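Local coordinates for protein oligopeptide ABC transporter OppAIV (Borrelia burgdorferi B31, PDB 4GL8) that binds peptide and probably serves as the solute-binding component of an oligopeptide ABC transporter, at residues K298-N302 / V303-K307; D50-G53 / S54-S58. One frame throughout, in Å; residues are numbered along the deposited sequence.

Contact 1 (K298-N302 / V303-K307)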
loop_
_atom_site.group_PDB
_atom_site.type_symbol
_atom_site.label_atom_id
_atom_site.label_comp_id
_atom_site.label_asym_id
_atom_site.label_seq_id
_atom_site.Cartn_x
_atom_site.Cartn_y
_atom_site.Cartn_z
ATOM N N LYS A 298 -1.735 -27.787 0.401
ATOM C CA LYS A 298 -0.719 -28.684 -0.120
ATOM C C LYS A 298 -0.661 -28.657 -1.640
ATOM O O LYS A 298 -1.703 -28.567 -2.280
ATOM C CB LYS A 298 -0.961 -30.095 0.395
ATOM C CG LYS A 298 -0.800 -30.160 1.902
ATOM C CD LYS A 298 -0.891 -31.568 2.419
ATOM C CE LYS A 298 -0.551 -31.643 3.899
ATOM N NZ LYS A 298 0.916 -31.563 4.145
ATOM N N PRO A 299 0.552 -28.766 -2.238
ATOM C CA PRO A 299 1.866 -28.977 -1.652
ATOM C C PRO A 299 2.693 -27.682 -1.458
ATOM O O PRO A 299 3.930 -27.729 -1.488
ATOM C CB PRO A 299 2.535 -29.863 -2.699
ATOM C CG PRO A 299 2.043 -29.290 -3.996
ATOM C CD PRO A 299 0.631 -28.825 -3.713
ATOM N N LEU A 300 2.023 -26.559 -1.204
ATOM C CA LEU A 300 2.714 -25.293 -1.033
ATOM C C LEU A 300 3.430 -25.210 0.327
ATOM O O LEU A 300 4.271 -24.338 0.537
ATOM C CB LEU A 300 1.762 -24.114 -1.264
ATOM C CG LEU A 300 1.038 -24.107 -2.617
ATOM C CD1 LEU A 300 0.029 -22.975 -2.716
ATOM C CD2 LEU A 300 2.062 -23.966 -3.735
ATOM N N ASP A 301 3.145 -26.171 1.208
ATOM C CA ASP A 301 3.869 -26.340 2.453
ATOM C C ASP A 301 5.252 -26.972 2.251
ATOM O O ASP A 301 5.999 -27.131 3.211
ATOM C CB ASP A 301 3.035 -27.168 3.479
ATOM C CG ASP A 301 2.566 -28.511 2.936
ATOM O OD1 ASP A 301 2.724 -28.804 1.750
ATOM O OD2 ASP A 301 1.991 -29.301 3.710
ATOM N N ASN A 302 5.576 -27.341 1.011
ATOM C CA ASN A 302 6.831 -28.003 0.676
ATOM C C ASN A 302 7.822 -26.988 0.113
ATOM O O ASN A 302 7.627 -26.502 -1.004
ATOM C CB ASN A 302 6.570 -29.112 -0.355
ATOM C CG ASN A 302 7.757 -30.019 -0.564
ATOM O OD1 ASN A 302 8.920 -29.618 -0.457
ATOM N ND2 ASN A 302 7.469 -31.246 -0.871
ATOM N N VAL A 303 8.885 -26.700 0.868
ATOM C CA VAL A 303 9.845 -25.629 0.492
ATOM C C VAL A 303 10.380 -25.824 -0.928
ATOM O O VAL A 303 10.441 -24.877 -1.692
ATOM C CB VAL A 303 10.958 -25.434 1.551
ATOM C CG1 VAL A 303 11.873 -26.653 1.668
ATOM C CG2 VAL A 303 11.791 -24.200 1.269
ATOM N N LYS A 304 10.674 -27.079 -1.276
ATOM C CA LYS A 304 11.094 -27.469 -2.616
ATOM C C LYS A 304 10.093 -27.120 -3.697
ATOM O O LYS A 304 10.494 -26.712 -4.784
ATOM C CB LYS A 304 11.364 -28.985 -2.689
ATOM C CG LYS A 304 12.570 -29.428 -1.879
ATOM C CD LYS A 304 13.107 -30.743 -2.387
ATOM C CE LYS A 304 14.406 -31.084 -1.679
ATOM N NZ LYS A 304 14.069 -31.782 -0.412
ATOM N N VAL A 305 8.801 -27.309 -3.414
ATOM C CA VAL A 305 7.762 -26.875 -4.354
ATOM C C VAL A 305 7.806 -25.341 -4.498
ATOM O O VAL A 305 7.863 -24.808 -5.602
ATOM C CB VAL A 305 6.373 -27.359 -3.922
ATOM C CG1 VAL A 305 5.271 -26.634 -4.681
ATOM C CG2 VAL A 305 6.238 -28.857 -4.159
ATOM N N ARG A 306 7.819 -24.641 -3.378
ATOM C CA ARG A 306 7.871 -23.173 -3.402
ATOM C C ARG A 306 9.092 -22.669 -4.187
ATOM O O ARG A 306 8.994 -21.744 -4.997
ATOM C CB ARG A 306 7.858 -22.601 -1.970
ATOM C CG ARG A 306 6.610 -22.964 -1.199
ATOM C CD ARG A 306 6.379 -22.118 0.029
ATOM N NE ARG A 306 7.496 -22.176 0.950
ATOM C CZ ARG A 306 7.603 -23.008 1.984
ATOM N NH1 ARG A 306 8.671 -22.941 2.757
ATOM N NH2 ARG A 306 6.683 -23.920 2.236
ATOM N N LYS A 307 10.224 -23.315 -3.992
ATOM C CA LYS A 307 11.473 -22.931 -4.676
ATOM C C LYS A 307 11.388 -23.172 -6.201
ATOM O O LYS A 307 11.768 -22.318 -6.997
ATOM C CB LYS A 307 12.600 -23.764 -4.074
ATOM C CG LYS A 307 13.978 -23.201 -4.203
ATOM C CD LYS A 307 14.950 -23.833 -3.193
ATOM C CE LYS A 307 16.373 -23.550 -3.700
ATOM N NZ LYS A 307 17.515 -24.011 -2.848
#
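Arg306 reaches back from the first turn of its helix to the loop before it, and its NH2 donates to Leu300 O at 3.0 Å with an almost straight N-H...O angle of 174°. The acceptor lies practically in the guanidinium plane. A bend at chi3 (-57°) folds the chain back this way, so that Val303 CA sits over the centre of one guanidinium face, 3.7 Å above its plane. NH1 and, weakly, NE donate to the backbone oxygens of Asp489 and Phe490, so three carbonyls set the rotation of the group.

The second kind of bond belongs to the helix start. Asn302 is the N-cap of helix 303-311: a chi1 of -169° swings its amide back beside the carbonyl carbon, where Asn302 OD1 can accept weakly from Lys304 N at 3.2 Å. Asn302 O takes Arg306 N at 3.0 Å, the first regular helical bond, and Val305 N at 2.8 Å in a weak, strongly bent one. Just before the cap, Pro299 to Asn302 form a type I beta turn, entered through a cis peptide bond and closed by Asn302 N on Pro299 O at 3.0 Å.

Apolar contact comes from Val305, pointing back into the turn. Val305 CG2 lies 4.1 Å from Pro299 CB and 3.8 Å from Asn302 CB, while Val305 CG1 meets Leu300 CD2; Ala361 of helix 351-361 packs against Val305 and Asn302.

Contact 2 (D50-G53 / S54-S58)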
loop_
_atom_site.group_PDB
_atom_site.type_symbol
_atom_site.label_atom_id
_atom_site.label_comp_id
_atom_site.label_asym_id
_atom_site.label_seq_id
_atom_site.Cartn_x
_atom_site.Cartn_y
_atom_site.Cartn_z
ATOM N N ASP A 50 -5.438 -0.665 1.308
ATOM C CA ASP A 50 -5.279 -0.833 -0.148
ATOM C C ASP A 50 -4.996 0.511 -0.799
ATOM O O ASP A 50 -5.391 1.535 -0.254
ATOM C CB ASP A 50 -6.535 -1.466 -0.741
ATOM C CG ASP A 50 -7.651 -0.488 -0.880
ATOM O OD1 ASP A 50 -8.389 -0.279 0.102
ATOM O OD2 ASP A 50 -7.795 0.065 -1.978
ATOM N N THR A 51 -4.279 0.511 -1.923
ATOM C CA THR A 51 -3.836 1.771 -2.548
ATOM C C THR A 51 -4.947 2.605 -3.210
ATOM O O THR A 51 -4.759 3.807 -3.415
ATOM C CB THR A 51 -2.743 1.556 -3.634
ATOM O OG1 THR A 51 -3.209 0.601 -4.583
ATOM C CG2 THR A 51 -1.491 1.025 -3.002
ATOM N N VAL A 52 -6.077 1.992 -3.543
ATOM C CA VAL A 52 -7.164 2.740 -4.133
ATOM C C VAL A 52 -7.882 3.580 -3.079
ATOM O O VAL A 52 -8.005 4.805 -3.206
ATOM C CB VAL A 52 -8.151 1.834 -4.877
ATOM C CG1 VAL A 52 -9.204 2.694 -5.552
ATOM C CG2 VAL A 52 -7.402 1.022 -5.913
ATOM N N GLY A 53 -8.332 2.939 -2.025
ATOM C CA GLY A 53 -8.866 3.685 -0.900
ATOM C C GLY A 53 -7.886 4.739 -0.385
ATOM O O GLY A 53 -8.283 5.868 -0.081
ATOM N N SER A 54 -6.609 4.377 -0.295
ATOM C CA SER A 54 -5.603 5.292 0.236
ATOM C C SER A 54 -5.431 6.548 -0.615
ATOM O O SER A 54 -5.301 7.646 -0.074
ATOM C CB SER A 54 -4.241 4.613 0.343
ATOM O OG SER A 54 -3.359 5.491 0.987
ATOM N N GLY A 55 -5.415 6.373 -1.933
ATOM C CA GLY A 55 -5.200 7.470 -2.843
ATOM C C GLY A 55 -6.353 8.459 -2.848
ATOM O O GLY A 55 -6.156 9.669 -3.005
ATOM N N ILE A 56 -7.558 7.943 -2.634
ATOM C CA ILE A 56 -8.732 8.773 -2.532
ATOM C C ILE A 56 -8.787 9.473 -1.160
ATOM O O ILE A 56 -8.948 10.694 -1.077
ATOM C CB ILE A 56 -9.990 7.927 -2.824
ATOM C CG1 ILE A 56 -10.010 7.533 -4.295
ATOM C CG2 ILE A 56 -11.262 8.685 -2.476
ATOM C CD1 ILE A 56 -10.903 6.367 -4.592
ATOM N N VAL A 57 -8.666 8.706 -0.091
ATOM C CA VAL A 57 -8.821 9.243 1.253
ATOM C C VAL A 57 -7.786 10.317 1.556
ATOM O O VAL A 57 -8.057 11.244 2.302
ATOM C CB VAL A 57 -8.730 8.119 2.316
ATOM C CG1 VAL A 57 -7.577 8.301 3.285
ATOM C CG2 VAL A 57 -9.999 8.015 3.082
ATOM N N SER A 58 -6.599 10.174 0.985
ATOM C CA SER A 58 -5.552 11.147 1.167
ATOM C C SER A 58 -5.943 12.510 0.563
ATOM O O SER A 58 -5.390 13.534 0.987
ATOM C CB SER A 58 -4.218 10.614 0.613
ATOM O OG SER A 58 -4.246 10.622 -0.830
#
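Ser54 N donates to Asp50 O at 3.1 Å, the first i to i+4 bond of the helix, and Ser54 CB rests against the same oxygen, 3.3 Å from Asp50 O. The next bonds follow in step. Gly55 N reaches Thr51 O at 3.0 Å, Ile56 N bonds to Val52 O, and Val57 N meets Gly53 O at 2.9 Å.

Among the side chains, Val52 and Ile56 are one turn apart and lie alongside each other, pointing the same way. Val52 CG1 is 4.2 Å from Ile56 CD1, and that methyl also leans back over the backbone, 3.6 Å from Val52 O.

The carboxylate of Asp50 caps the helix start. Its CG stands between the backbone N and the carbonyl carbon (chi1 77°), curling the group over the first turn, where Asp50 OD2 accepts from Gly53 N at 2.9 Å and weakly from Val52 N at 3.0 Å. The Gly53 bond arrives 38° out of the carboxylate plane. Trp408 NE1 donates to OD2 as well; three N-H groups and the positive end of the helix would probably favour the charged form.

Further out, Trp408 also packs on Val52, Pro40 and Leu43 cover Ile56, and the Ser54 hydroxyl is paired with Gln180 OE1. Thr51 hydrogen-bonds the bound peptide through its backbone and, weakly, through OG1. An aspartate N-cap thus begins helix 51-57 right at the peptide site of this oligopeptide-binding protein.

In the fold
Both contacts are helix starts with an N-cap side chain, but they belong to separate helices and lie far apart, their centres 34 Å from each other and their nearest atoms about 23 Å. Contact 2 is buried, its centre about 9 Å from that of the chain, and touches the bound peptide; contact 1 is only partly buried, its centre about 27 Å from that of the chain. The caps also differ: a carboxylate tied to a tryptophan in the interior, a neutral amide nearer the surface. In 298-307 an arginine stitches the preceding loop to other backbone carbonyls, whereas in 50-58 successive i to i+4 backbone bonds and a Val52-Ile56 side-chain contact join the two halves.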